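Local coordinates for protein isoaspartyl dipeptidase (Fervidobacterium islandicum, PDB 7CDH) that probably hydrolyses isoaspartyl (beta-aspartyl) dipeptides as a two-zinc metallopeptidase of the amidohydrolase family, at residues A[21-26]-A[350-355]; A[57-62]-A[305-310]; A[191-196]-A[219-224]; A[267-272]-A[320-325]. All blocks are in the same frame, centred on the assembly; numbering follows the deposited sequence.

Overall arrangement
Interactions 2 and 3 line the zinc site of the TIM barrel, about 16 Å apart between centres: interaction 2 supplies H61 to one zinc ion, interaction 3 H195 and H224 to the other. They touch directly where H61 ND1 meets N193 OD1 at 3.2 Å, a probable hydrogen bond. Interaction 1 belongs to the small beta domain beside the barrel, its centre about 21 Å from that of interaction 2; I355 CD1 reaches L57 CG at 4.2 Å, because strands 354-358 and 51-59 are neighbours in one sheet. Interaction 4 lies at the surface among the outer helices, with its nearest atoms about 8 Å from interaction 2 and about 9 Å from interaction 3.

Interaction 1: residues A[21-26]-A[350-355]; sequences VIFYHK and QDADFI
V21, on strand 19-23, brings its CG1 methyl obliquely to the ring of F354, meeting CZ at 4.1 Å; L53 of strand 51-59 touches both residues. F23 carries the aromatic part of the contact. Its CG lies between the backbone N and the carbonyl carbon (chi1 57°), and the ring receives the edge of F354 in a T-shaped pair, the ring centroids of F23 and F354 being 5.1 Å apart and the planes at 78°. F354 CE2 stands over the centre of the F23 face, while F23 CB meets A352 CB at 3.8 Å. An alanine in place of F23 would probably open a gap here and leave the edge of F354 without the aromatic face it meets. Further on, H25 O accepts a nearly straight hydrogen bond from A352 N (2.9 Å), the residue at the centre of an inverse gamma turn. K26 then forms a single backbone bridge with D351, and the two side chains run side by side, K26 CE lying 3.7 Å from D351 OD1. K26 also packs on Y24 of the second subunit. K26 NZ remains 5.0 Å from D351 OD1, a separation at which the opposite charges probably attract only at long range. With one backbone hydrogen bond and no salt bridge between K26 and D351, the contact combines aromatic and methyl packing with the aliphatic part of K26.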
loop_
_atom_site.group_PDB
_atom_site.type_symbol
_atom_site.label_atom_id
_atom_site.label_comp_id
_atom_site.label_asym_id
_atom_site.label_seq_id
_atom_site.Cartn_x
_atom_site.Cartn_y
_atom_site.Cartn_z
ATOM N N VAL A 21 16.462 47.861 -28.559
ATOM C CA VAL A 21 16.025 46.445 -28.370
ATOM C C VAL A 21 14.604 46.275 -28.901
ATOM O O VAL A 21 13.702 46.997 -28.418
ATOM C CB VAL A 21 16.120 45.971 -26.908
ATOM C CG1 VAL A 21 15.950 44.467 -26.855
ATOM C CG2 VAL A 21 17.435 46.354 -26.238
ATOM N N ILE A 22 14.455 45.382 -29.885
ATOM C CA ILE A 22 13.162 44.985 -30.515
ATOM C C ILE A 22 12.814 43.578 -30.022
ATOM O O ILE A 22 13.666 42.677 -30.177
ATOM C CB ILE A 22 13.269 45.019 -32.050
ATOM C CG1 ILE A 22 13.910 46.308 -32.559
ATOM C CG2 ILE A 22 11.908 44.810 -32.684
ATOM C CD1 ILE A 22 14.911 46.078 -33.664
ATOM N N PHE A 23 11.612 43.382 -29.477
ATOM C CA PHE A 23 11.201 42.090 -28.860
ATOM C C PHE A 23 9.686 41.856 -29.026
ATOM O O PHE A 23 8.916 42.824 -29.143
ATOM C CB PHE A 23 11.648 42.065 -27.394
ATOM C CG PHE A 23 11.111 43.209 -26.573
ATOM C CD1 PHE A 23 11.764 44.421 -26.538
ATOM C CD2 PHE A 23 9.947 43.079 -25.844
ATOM C CE1 PHE A 23 11.265 45.473 -25.793
ATOM C CE2 PHE A 23 9.442 44.132 -25.098
ATOM C CZ PHE A 23 10.104 45.328 -25.072
ATOM N N TYR A 24 9.297 40.583 -29.110
ATOM C CA TYR A 24 7.912 40.077 -28.908
ATOM C C TYR A 24 7.860 39.463 -27.499
ATOM O O TYR A 24 7.726 40.214 -26.516
ATOM C CB TYR A 24 7.570 39.068 -30.013
ATOM C CG TYR A 24 6.104 38.814 -30.272
ATOM C CD1 TYR A 24 5.125 39.056 -29.324
ATOM C CD2 TYR A 24 5.697 38.310 -31.496
ATOM C CE1 TYR A 24 3.782 38.841 -29.605
ATOM C CE2 TYR A 24 4.361 38.092 -31.793
ATOM C CZ TYR A 24 3.394 38.359 -30.845
ATOM O OH TYR A 24 2.079 38.156 -31.164
ATOM N N HIS A 25 7.967 38.133 -27.424
ATOM C CA HIS A 25 8.177 37.319 -26.204
ATOM C C HIS A 25 9.668 37.029 -26.106
ATOM O O HIS A 25 10.180 36.915 -24.985
ATOM C CB HIS A 25 7.363 36.010 -26.280
ATOM C CG HIS A 25 5.876 36.209 -26.255
ATOM N ND1 HIS A 25 5.117 36.042 -25.099
ATOM C CD2 HIS A 25 5.000 36.556 -27.226
ATOM C CE1 HIS A 25 3.846 36.275 -25.367
ATOM N NE2 HIS A 25 3.747 36.593 -26.666
ATOM N N LYS A 26 10.326 36.914 -27.262
ATOM C CA LYS A 26 11.796 36.792 -27.363
ATOM C C LYS A 26 12.408 38.059 -27.987
ATOM O O LYS A 26 11.704 38.832 -28.685
ATOM C CB LYS A 26 12.115 35.497 -28.102
ATOM C CG LYS A 26 11.545 34.261 -27.419
ATOM C CD LYS A 26 12.458 33.074 -27.444
ATOM C CE LYS A 26 11.775 31.759 -27.157
ATOM N NZ LYS A 26 12.333 30.698 -28.035
ATOM N N GLN A 350 17.013 35.017 -26.953
ATOM C CA GLN A 350 16.805 35.042 -25.496
ATOM C C GLN A 350 15.405 35.602 -25.195
ATOM O O GLN A 350 14.823 36.300 -26.039
ATOM C CB GLN A 350 17.934 35.855 -24.863
ATOM C CG GLN A 350 19.330 35.257 -25.070
ATOM C CD GLN A 350 19.608 33.953 -24.339
ATOM O OE1 GLN A 350 18.844 33.502 -23.484
ATOM N NE2 GLN A 350 20.744 33.346 -24.644
ATOM N N ASP A 351 14.868 35.277 -24.025
ATOM C CA ASP A 351 13.488 35.641 -23.622
ATOM C C ASP A 351 13.533 37.108 -23.185
ATOM O O ASP A 351 14.551 37.515 -22.563
ATOM C CB ASP A 351 12.951 34.678 -22.551
ATOM C CG ASP A 351 12.686 33.259 -23.057
ATOM O OD1 ASP A 351 11.652 33.062 -23.735
ATOM O OD2 ASP A 351 13.520 32.355 -22.795
ATOM N N ALA A 352 12.475 37.859 -23.502
ATOM C CA ALA A 352 12.401 39.319 -23.316
ATOM C C ALA A 352 12.057 39.625 -21.860
ATOM O O ALA A 352 10.960 40.175 -21.610
ATOM C CB ALA A 352 11.404 39.935 -24.276
ATOM N N ASP A 353 12.986 39.316 -20.951
ATOM C CA ASP A 353 12.872 39.664 -19.516
ATOM C C ASP A 353 13.936 40.711 -19.201
ATOM O O ASP A 353 15.146 40.358 -19.309
ATOM C CB ASP A 353 13.069 38.443 -18.614
ATOM C CG ASP A 353 12.211 37.228 -18.935
ATOM O OD1 ASP A 353 11.191 37.380 -19.655
ATOM O OD2 ASP A 353 12.571 36.128 -18.419
ATOM N N PHE A 354 13.509 41.916 -18.803
ATOM C CA PHE A 354 14.361 43.126 -18.625
ATOM C C PHE A 354 13.902 43.960 -17.433
ATOM O O PHE A 354 12.720 43.917 -17.095
ATOM C CB PHE A 354 14.223 44.103 -19.793
ATOM C CG PHE A 354 14.242 43.507 -21.176
ATOM C CD1 PHE A 354 15.274 42.680 -21.583
ATOM C CD2 PHE A 354 13.255 43.826 -22.091
ATOM C CE1 PHE A 354 15.275 42.118 -22.847
ATOM C CE2 PHE A 354 13.278 43.293 -23.371
ATOM C CZ PHE A 354 14.291 42.443 -23.743
ATOM N N ILE A 355 14.817 44.696 -16.810
ATOM C CA ILE A 355 14.443 45.813 -15.899
ATOM C C ILE A 355 15.060 47.103 -16.450
ATOM O O ILE A 355 16.109 47.083 -17.123
ATOM C CB ILE A 355 14.832 45.549 -14.430
ATOM C CG1 ILE A 355 16.336 45.379 -14.247
ATOM C CG2 ILE A 355 14.065 44.363 -13.875
ATOM C CD1 ILE A 355 16.811 45.399 -12.795
#

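Interaction 2: residues A[57-62]-A[305-310]; sequences LIDPHV and GSVSAV. With ZN (zinc ion), chain L.
In the TIM barrel of the amidohydrolase family, L57 and D59 of strand 51-59, just before the His-X-His metal motif of H61 and H63, pack against V310 in the first turn of helix 309-318. L57 and V310 pass in opposite senses, L57 CD1 meeting V310 CG1 at 3.8 Å. The other methyl of the same valine is turned to the aspartate. The side chain of D59 leaves the backbone toward 305-310; with CG anti to the backbone N (chi1 -168°), D59 CG comes to 3.9 Å from V310 CG2. D59 OD2 lies 3.8 Å from the same V310 CG2. V307 crosses the aspartate side chain at about a right angle, and V307 CG1 comes to 3.6 Å from D59 OD2. The buried carboxylate thus has methyl groups beside it, and its OD2 finds a polar partner in the hydroxyl of S284. Beyond the corner that the chain turns at P60, V62 also reaches V307, again crossing it at about a right angle, with V62 CG2 4.1 Å from V307 CG1. V307 is therefore touched by two residues that flank the corner. Its backbone lies in a type I turn from S306 to A309, closed by A309 N donating to S306 O at 3.0 Å. H61, between D59 and V62 in the chain, makes no contact with 305-310 and binds the zinc ion together with H63, E156 and D285. The imidazole of H61 meets the metal through NE2, at 2.1 Å.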
loop_
_atom_site.group_PDB
_atom_site.type_symbol
_atom_site.label_atom_id
_atom_site.label_comp_id
_atom_site.label_asym_id
_atom_site.label_seq_id
_atom_site.Cartn_x
_atom_site.Cartn_y
_atom_site.Cartn_z
ATOM N N LEU A 57 16.148 40.070 -13.199
ATOM C CA LEU A 57 16.831 39.340 -12.119
ATOM C C LEU A 57 16.134 37.989 -11.884
ATOM O O LEU A 57 14.879 37.881 -11.999
ATOM C CB LEU A 57 16.742 40.200 -10.861
ATOM C CG LEU A 57 17.291 41.614 -10.968
ATOM C CD1 LEU A 57 17.192 42.329 -9.621
ATOM C CD2 LEU A 57 18.732 41.566 -11.417
ATOM N N ILE A 58 16.948 36.985 -11.595
ATOM C CA ILE A 58 16.551 35.577 -11.323
ATOM C C ILE A 58 16.897 35.308 -9.858
ATOM O O ILE A 58 18.076 35.454 -9.515
ATOM C CB ILE A 58 17.318 34.646 -12.267
ATOM C CG1 ILE A 58 17.080 35.019 -13.733
ATOM C CG2 ILE A 58 16.991 33.199 -11.972
ATOM C CD1 ILE A 58 18.046 34.337 -14.696
ATOM N N ASP A 59 15.882 35.080 -9.015
ATOM C CA ASP A 59 16.024 34.717 -7.581
ATOM C C ASP A 59 15.869 33.199 -7.493
ATOM O O ASP A 59 14.772 32.679 -7.599
ATOM C CB ASP A 59 14.989 35.482 -6.764
ATOM C CG ASP A 59 15.198 35.417 -5.260
ATOM O OD1 ASP A 59 16.033 34.582 -4.803
ATOM O OD2 ASP A 59 14.512 36.207 -4.537
ATOM N N PRO A 60 16.957 32.415 -7.366
ATOM C CA PRO A 60 16.838 30.951 -7.415
ATOM C C PRO A 60 16.424 30.246 -6.111
ATOM O O PRO A 60 16.540 29.036 -6.009
ATOM C CB PRO A 60 18.289 30.575 -7.739
ATOM C CG PRO A 60 19.076 31.582 -6.914
ATOM C CD PRO A 60 18.340 32.886 -7.152
ATOM N N HIS A 61 15.978 30.990 -5.116
ATOM C CA HIS A 61 15.570 30.405 -3.816
ATOM C C HIS A 61 14.525 31.287 -3.104
ATOM O O HIS A 61 14.925 32.184 -2.344
ATOM C CB HIS A 61 16.818 30.166 -2.985
ATOM C CG HIS A 61 16.519 29.481 -1.708
ATOM N ND1 HIS A 61 16.652 28.124 -1.568
ATOM C CD2 HIS A 61 16.042 29.948 -0.540
ATOM C CE1 HIS A 61 16.308 27.795 -0.347
ATOM N NE2 HIS A 61 15.890 28.883 0.294
ATOM N N VAL A 62 13.232 31.034 -3.371
ATOM C CA VAL A 62 12.071 31.762 -2.768
ATOM C C VAL A 62 11.025 30.779 -2.228
ATOM O O VAL A 62 10.635 29.850 -2.921
ATOM C CB VAL A 62 11.435 32.718 -3.782
ATOM C CG1 VAL A 62 10.294 33.494 -3.166
ATOM C CG2 VAL A 62 12.479 33.659 -4.336
ATOM N N GLY A 305 12.369 36.917 4.924
ATOM C CA GLY A 305 12.998 37.243 3.634
ATOM C C GLY A 305 12.078 38.095 2.758
ATOM O O GLY A 305 10.892 37.775 2.663
ATOM N N SER A 306 12.627 39.126 2.094
ATOM C CA SER A 306 11.984 39.871 0.980
ATOM C C SER A 306 12.777 39.628 -0.311
ATOM O O SER A 306 13.991 39.607 -0.231
ATOM C CB SER A 306 11.856 41.350 1.277
ATOM O OG SER A 306 11.002 41.977 0.305
ATOM N N VAL A 307 12.090 39.441 -1.432
ATOM C CA VAL A 307 12.714 39.368 -2.774
ATOM C C VAL A 307 13.388 40.723 -3.089
ATOM O O VAL A 307 14.282 40.739 -3.967
ATOM C CB VAL A 307 11.722 38.950 -3.873
ATOM C CG1 VAL A 307 11.268 37.522 -3.685
ATOM C CG2 VAL A 307 10.534 39.880 -3.946
ATOM N N SER A 308 13.002 41.804 -2.399
ATOM C CA SER A 308 13.676 43.129 -2.477
ATOM C C SER A 308 15.170 42.991 -2.111
ATOM O O SER A 308 16.001 43.802 -2.610
ATOM C CB SER A 308 12.969 44.174 -1.635
ATOM O OG SER A 308 13.294 44.038 -0.257
ATOM N N ALA A 309 15.538 41.970 -1.344
ATOM C CA ALA A 309 16.946 41.767 -0.963
ATOM C C ALA A 309 17.859 41.666 -2.199
ATOM O O ALA A 309 19.057 41.928 -2.050
ATOM C CB ALA A 309 17.081 40.548 -0.103
ATOM N N VAL A 310 17.364 41.287 -3.369
ATOM C CA VAL A 310 18.281 40.938 -4.480
ATOM C C VAL A 310 18.867 42.240 -5.054
ATOM O O VAL A 310 20.111 42.360 -5.178
ATOM C CB VAL A 310 17.592 40.075 -5.544
ATOM C CG1 VAL A 310 18.378 40.088 -6.845
ATOM C CG2 VAL A 310 17.420 38.641 -5.049
HETATM ZN ZN ZN L . 15.170 28.668 2.260
#

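Interaction 3: residues A[191-196]-A[219-224]; sequences IVNFHV and HLYPTH. With ZN (zinc ion), chain K.
The imidazoles of H195 and H224 meet obliquely, their planes at 66°, toward the C-terminal ends of two parallel neighbouring strands of the TIM barrel. Over one face of the H224 ring lies T223 CG2, offset toward the rim, while H195 ND1 and V196 O lie at its edge. Both rings grip one zinc ion, H195 ND1 at 2.1 Å and H224 NE2 at 2.3 Å, with E156 as the third protein ligand. Second-shell partners hold their other nitrogens: D161 is hydrogen-bonded to H195 NE2, and T248 to H224 ND1. On the other side of the sheet, V192 CG1 covers one face of the F194 ring near its rim, and at the edge F194 CE2 meets L220 CD2 at 4.0 Å, the two side chains lying alongside and pointing the same way. Together with P222, this apolar face packs against helices 169-186 and 204-212, the latter being the helix of the beta-alpha-beta crossover that joins the strands. V192 N donates to H219 O at 2.8 Å, V192 O accepts from Y221 N, and F194 O accepts from T223 N at 2.9 Å. N193 lies on the sheet face of H195, Y221 and T223; its CG is anti to the backbone N (chi1 178°). N193 OD1 is probably hydrogen-bonded to ND1 of the zinc ligand H61, and ND2 remains for the neighbouring strand. Y221 O takes two donors from opposite faces of its carbonyl plane: N193 ND2 at 3.0 Å and F194 N at 3.2 Å.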
loop_
_atom_site.group_PDB
_atom_site.type_symbol
_atom_site.label_atom_id
_atom_site.label_comp_id
_atom_site.label_asym_id
_atom_site.label_seq_id
_atom_site.Cartn_x
_atom_site.Cartn_y
_atom_site.Cartn_z
ATOM N N ILE A 191 19.095 19.859 -10.276
ATOM C CA ILE A 191 19.861 20.526 -9.191
ATOM C C ILE A 191 19.475 19.878 -7.860
ATOM O O ILE A 191 18.305 19.556 -7.669
ATOM C CB ILE A 191 19.584 22.042 -9.208
ATOM C CG1 ILE A 191 20.000 22.677 -10.541
ATOM C CG2 ILE A 191 20.236 22.729 -8.021
ATOM C CD1 ILE A 191 21.361 22.216 -11.059
ATOM N N VAL A 192 20.443 19.590 -7.012
ATOM C CA VAL A 192 20.201 19.370 -5.567
ATOM C C VAL A 192 20.598 20.679 -4.884
ATOM O O VAL A 192 21.742 21.045 -5.013
ATOM C CB VAL A 192 20.993 18.172 -5.012
ATOM C CG1 VAL A 192 20.695 17.929 -3.539
ATOM C CG2 VAL A 192 20.732 16.924 -5.835
ATOM N N ASN A 193 19.650 21.348 -4.227
ATOM C CA ASN A 193 19.874 22.562 -3.420
ATOM C C ASN A 193 20.019 22.103 -1.967
ATOM O O ASN A 193 19.080 21.464 -1.432
ATOM C CB ASN A 193 18.764 23.577 -3.679
ATOM C CG ASN A 193 18.867 24.843 -2.856
ATOM O OD1 ASN A 193 17.873 25.312 -2.321
ATOM N ND2 ASN A 193 20.036 25.444 -2.812
ATOM N N PHE A 194 21.179 22.366 -1.368
ATOM C CA PHE A 194 21.474 22.018 0.042
ATOM C C PHE A 194 21.274 23.273 0.873
ATOM O O PHE A 194 21.943 24.274 0.584
ATOM C CB PHE A 194 22.900 21.502 0.209
ATOM C CG PHE A 194 23.131 20.191 -0.478
ATOM C CD1 PHE A 194 22.681 19.012 0.081
ATOM C CD2 PHE A 194 23.745 20.142 -1.710
ATOM C CE1 PHE A 194 22.875 17.805 -0.569
ATOM C CE2 PHE A 194 23.927 18.931 -2.365
ATOM C CZ PHE A 194 23.496 17.767 -1.788
ATOM N N HIS A 195 20.347 23.225 1.831
ATOM C CA HIS A 195 20.359 24.155 2.973
ATOM C C HIS A 195 21.539 23.781 3.863
ATOM O O HIS A 195 21.537 22.676 4.433
ATOM C CB HIS A 195 19.049 24.117 3.738
ATOM C CG HIS A 195 19.135 24.807 5.050
ATOM N ND1 HIS A 195 18.704 26.103 5.213
ATOM C CD2 HIS A 195 19.658 24.401 6.232
ATOM C CE1 HIS A 195 18.929 26.456 6.472
ATOM N NE2 HIS A 195 19.509 25.426 7.132
ATOM N N VAL A 196 22.520 24.668 3.982
ATOM C CA VAL A 196 23.676 24.385 4.866
ATOM C C VAL A 196 23.529 25.195 6.142
ATOM O O VAL A 196 23.512 26.425 6.070
ATOM C CB VAL A 196 25.026 24.666 4.198
ATOM C CG1 VAL A 196 26.147 24.231 5.128
ATOM C CG2 VAL A 196 25.138 23.981 2.847
ATOM N N HIS A 219 25.642 19.674 -10.303
ATOM C CA HIS A 219 24.309 19.351 -9.759
ATOM C C HIS A 219 24.208 19.825 -8.309
ATOM O O HIS A 219 23.107 19.772 -7.790
ATOM C CB HIS A 219 24.052 17.848 -9.851
ATOM C CG HIS A 219 24.046 17.336 -11.247
ATOM N ND1 HIS A 219 22.998 17.603 -12.129
ATOM C CD2 HIS A 219 24.953 16.582 -11.916
ATOM C CE1 HIS A 219 23.262 17.023 -13.288
ATOM N NE2 HIS A 219 24.471 16.400 -13.185
ATOM N N LEU A 220 25.323 20.188 -7.670
ATOM C CA LEU A 220 25.400 20.390 -6.203
ATOM C C LEU A 220 25.479 21.882 -5.948
ATOM O O LEU A 220 26.461 22.493 -6.311
ATOM C CB LEU A 220 26.611 19.675 -5.615
ATOM C CG LEU A 220 26.812 18.218 -6.026
ATOM C CD1 LEU A 220 28.094 17.674 -5.401
ATOM C CD2 LEU A 220 25.611 17.336 -5.667
ATOM N N TYR A 221 24.455 22.421 -5.320
ATOM C CA TYR A 221 24.194 23.861 -5.262
ATOM C C TYR A 221 23.879 24.180 -3.822
ATOM O O TYR A 221 22.720 24.225 -3.461
ATOM C CB TYR A 221 23.018 24.152 -6.178
ATOM C CG TYR A 221 22.692 25.606 -6.362
ATOM C CD1 TYR A 221 23.673 26.539 -6.667
ATOM C CD2 TYR A 221 21.385 26.037 -6.304
ATOM C CE1 TYR A 221 23.359 27.873 -6.887
ATOM C CE2 TYR A 221 21.054 27.364 -6.512
ATOM C CZ TYR A 221 22.040 28.286 -6.801
ATOM O OH TYR A 221 21.672 29.577 -7.038
ATOM N N PRO A 222 24.893 24.329 -2.951
ATOM C CA PRO A 222 24.655 24.699 -1.556
ATOM C C PRO A 222 24.255 26.173 -1.417
ATOM O O PRO A 222 24.761 26.930 -2.169
ATOM C CB PRO A 222 26.012 24.450 -0.908
ATOM C CG PRO A 222 26.998 24.739 -2.015
ATOM C CD PRO A 222 26.322 24.161 -3.248
ATOM N N THR A 223 23.412 26.534 -0.445
ATOM C CA THR A 223 23.050 27.946 -0.149
ATOM C C THR A 223 23.459 28.273 1.297
ATOM O O THR A 223 23.982 27.374 1.975
ATOM C CB THR A 223 21.577 28.225 -0.496
ATOM O OG1 THR A 223 21.340 29.627 -0.314
ATOM C CG2 THR A 223 20.599 27.422 0.334
ATOM N N HIS A 224 23.232 29.518 1.735
ATOM C CA HIS A 224 23.665 30.062 3.051
ATOM C C HIS A 224 25.181 29.975 3.171
ATOM O O HIS A 224 25.678 29.821 4.247
ATOM C CB HIS A 224 22.981 29.340 4.224
ATOM C CG HIS A 224 21.520 29.255 3.989
ATOM N ND1 HIS A 224 20.787 30.367 3.641
ATOM C CD2 HIS A 224 20.684 28.203 3.943
ATOM C CE1 HIS A 224 19.551 30.011 3.391
ATOM N NE2 HIS A 224 19.466 28.696 3.575
HETATM ZN ZN ZN K . 17.578 27.391 3.969
#

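Interaction 4: residues A[267-272]-A[320-325]; sequences AICEAY and KGLPLA
L322 lies against the ring of Y272 and forms the close-packed part of this contact. Its CD2 methyl makes a CH-pi contact over the ring face, 4.0 Å from the centroid of Y272 and 30° off the ring normal, and L322 CG also approaches the CD2 side of the ring. Y272 CG stands anti to the backbone N (chi1 -174°), close to L322 CD2. The two side chains run antiparallel alongside one another. The other leucine branch is turned to the cysteine one helical turn back, L322 CD1 meeting C269 SG at 3.8 Å. L322 also touches V317 of helix 309-318 and V327 of helix 324-327. The solvent side is looser. There K320 contributes an aliphatic touch, its CD lying 3.9 Å from C269 SG, before the bent chain carries the ammonium away from helix 264-273. At the other margin Y272 and the exposed P323 come tip to tip, Y272 OH being 3.3 Å from P323 CD. No hydrogen bond joins the two segments, so apolar packing is what links them directly. An alanine in place of Y272 would probably leave the L322 CD2 methyl without its aromatic face and the ring of P323 without its partner, opening a gap at the surface. P323 occupies the N-cap position of helix 324-327, and the loop before it leads from helix 309-318. The arrangement is that of helices and their connecting loops packed in the outer layer of a TIM barrel, here against helix 264-273.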
loop_
_atom_site.group_PDB
_atom_site.type_symbol
_atom_site.label_atom_id
_atom_site.label_comp_id
_atom_site.label_asym_id
_atom_site.label_seq_id
_atom_site.Cartn_x
_atom_site.Cartn_y
_atom_site.Cartn_z
ATOM N N ALA A 267 31.632 38.689 1.076
ATOM C CA ALA A 267 31.744 37.412 0.346
ATOM C C ALA A 267 31.900 37.688 -1.158
ATOM O O ALA A 267 32.787 37.098 -1.793
ATOM C CB ALA A 267 30.538 36.567 0.677
ATOM N N ILE A 268 31.052 38.536 -1.718
ATOM C CA ILE A 268 31.027 38.811 -3.184
ATOM C C ILE A 268 32.343 39.505 -3.598
ATOM O O ILE A 268 32.857 39.242 -4.726
ATOM C CB ILE A 268 29.780 39.645 -3.542
ATOM C CG1 ILE A 268 28.531 38.775 -3.444
ATOM C CG2 ILE A 268 29.906 40.317 -4.916
ATOM C CD1 ILE A 268 27.248 39.539 -3.611
ATOM N N CYS A 269 32.850 40.391 -2.742
ATOM C CA CYS A 269 34.076 41.186 -3.007
ATOM C C CYS A 269 35.280 40.252 -2.985
ATOM O O CYS A 269 36.095 40.324 -3.913
ATOM C CB CYS A 269 34.219 42.347 -2.029
ATOM S SG CYS A 269 32.990 43.641 -2.352
ATOM N N GLU A 270 35.326 39.343 -2.020
ATOM C CA GLU A 270 36.390 38.322 -1.973
ATOM C C GLU A 270 36.303 37.458 -3.229
ATOM O O GLU A 270 37.363 37.155 -3.783
ATOM C CB GLU A 270 36.288 37.480 -0.720
ATOM C CG GLU A 270 37.405 36.454 -0.605
ATOM C CD GLU A 270 37.531 35.794 0.764
ATOM O OE1 GLU A 270 36.924 36.323 1.726
ATOM O OE2 GLU A 270 38.251 34.763 0.870
ATOM N N ALA A 271 35.104 37.069 -3.682
ATOM C CA ALA A 271 34.999 36.113 -4.806
ATOM C C ALA A 271 35.533 36.788 -6.077
ATOM O O ALA A 271 36.214 36.086 -6.868
ATOM C CB ALA A 271 33.589 35.585 -4.961
ATOM N N TYR A 272 35.246 38.083 -6.256
ATOM C CA TYR A 272 35.705 38.930 -7.399
ATOM C C TYR A 272 37.244 39.043 -7.448
ATOM O O TYR A 272 37.847 38.732 -8.500
ATOM C CB TYR A 272 35.098 40.329 -7.291
ATOM C CG TYR A 272 35.346 41.259 -8.453
ATOM C CD1 TYR A 272 34.960 40.939 -9.749
ATOM C CD2 TYR A 272 35.896 42.513 -8.236
ATOM C CE1 TYR A 272 35.149 41.827 -10.804
ATOM C CE2 TYR A 272 36.094 43.408 -9.274
ATOM C CZ TYR A 272 35.720 43.065 -10.558
ATOM O OH TYR A 272 35.925 43.982 -11.539
ATOM N N LYS A 320 30.744 49.622 -3.455
ATOM C CA LYS A 320 32.131 49.209 -3.125
ATOM C C LYS A 320 33.025 49.297 -4.381
ATOM O O LYS A 320 34.172 48.816 -4.343
ATOM C CB LYS A 320 32.111 47.804 -2.514
ATOM C CG LYS A 320 31.613 47.737 -1.079
ATOM C CD LYS A 320 32.518 46.903 -0.196
ATOM C CE LYS A 320 32.140 46.949 1.269
ATOM N NZ LYS A 320 31.918 48.337 1.748
ATOM N N GLY A 321 32.521 49.874 -5.471
ATOM C CA GLY A 321 33.305 50.152 -6.684
ATOM C C GLY A 321 33.278 49.068 -7.754
ATOM O O GLY A 321 33.793 49.393 -8.878
ATOM N N LEU A 322 32.715 47.871 -7.491
ATOM C CA LEU A 322 32.638 46.776 -8.511
ATOM C C LEU A 322 31.805 47.244 -9.693
ATOM O O LEU A 322 30.849 47.969 -9.525
ATOM C CB LEU A 322 32.067 45.488 -7.922
ATOM C CG LEU A 322 33.076 44.648 -7.137
ATOM C CD1 LEU A 322 33.330 45.261 -5.756
ATOM C CD2 LEU A 322 32.627 43.187 -7.026
ATOM N N PRO A 323 32.194 46.898 -10.930
ATOM C CA PRO A 323 31.432 47.280 -12.121
ATOM C C PRO A 323 30.117 46.487 -12.282
ATOM O O PRO A 323 30.081 45.321 -12.006
ATOM C CB PRO A 323 32.398 46.998 -13.300
ATOM C CG PRO A 323 33.396 45.982 -12.779
ATOM C CD PRO A 323 33.392 46.113 -11.263
ATOM N N LEU A 324 29.072 47.159 -12.745
ATOM C CA LEU A 324 27.710 46.620 -12.862
ATOM C C LEU A 324 27.707 45.395 -13.784
ATOM O O LEU A 324 27.089 44.393 -13.428
ATOM C CB LEU A 324 26.776 47.726 -13.352
ATOM C CG LEU A 324 25.314 47.297 -13.490
ATOM C CD1 LEU A 324 24.777 46.722 -12.165
ATOM C CD2 LEU A 324 24.473 48.465 -13.947
ATOM N N ALA A 325 28.422 45.411 -14.896
ATOM C CA ALA A 325 28.466 44.245 -15.811
ATOM C C ALA A 325 28.912 42.978 -15.062
ATOM O O ALA A 325 28.534 41.864 -15.478
ATOM C CB ALA A 325 29.361 44.517 -16.988
#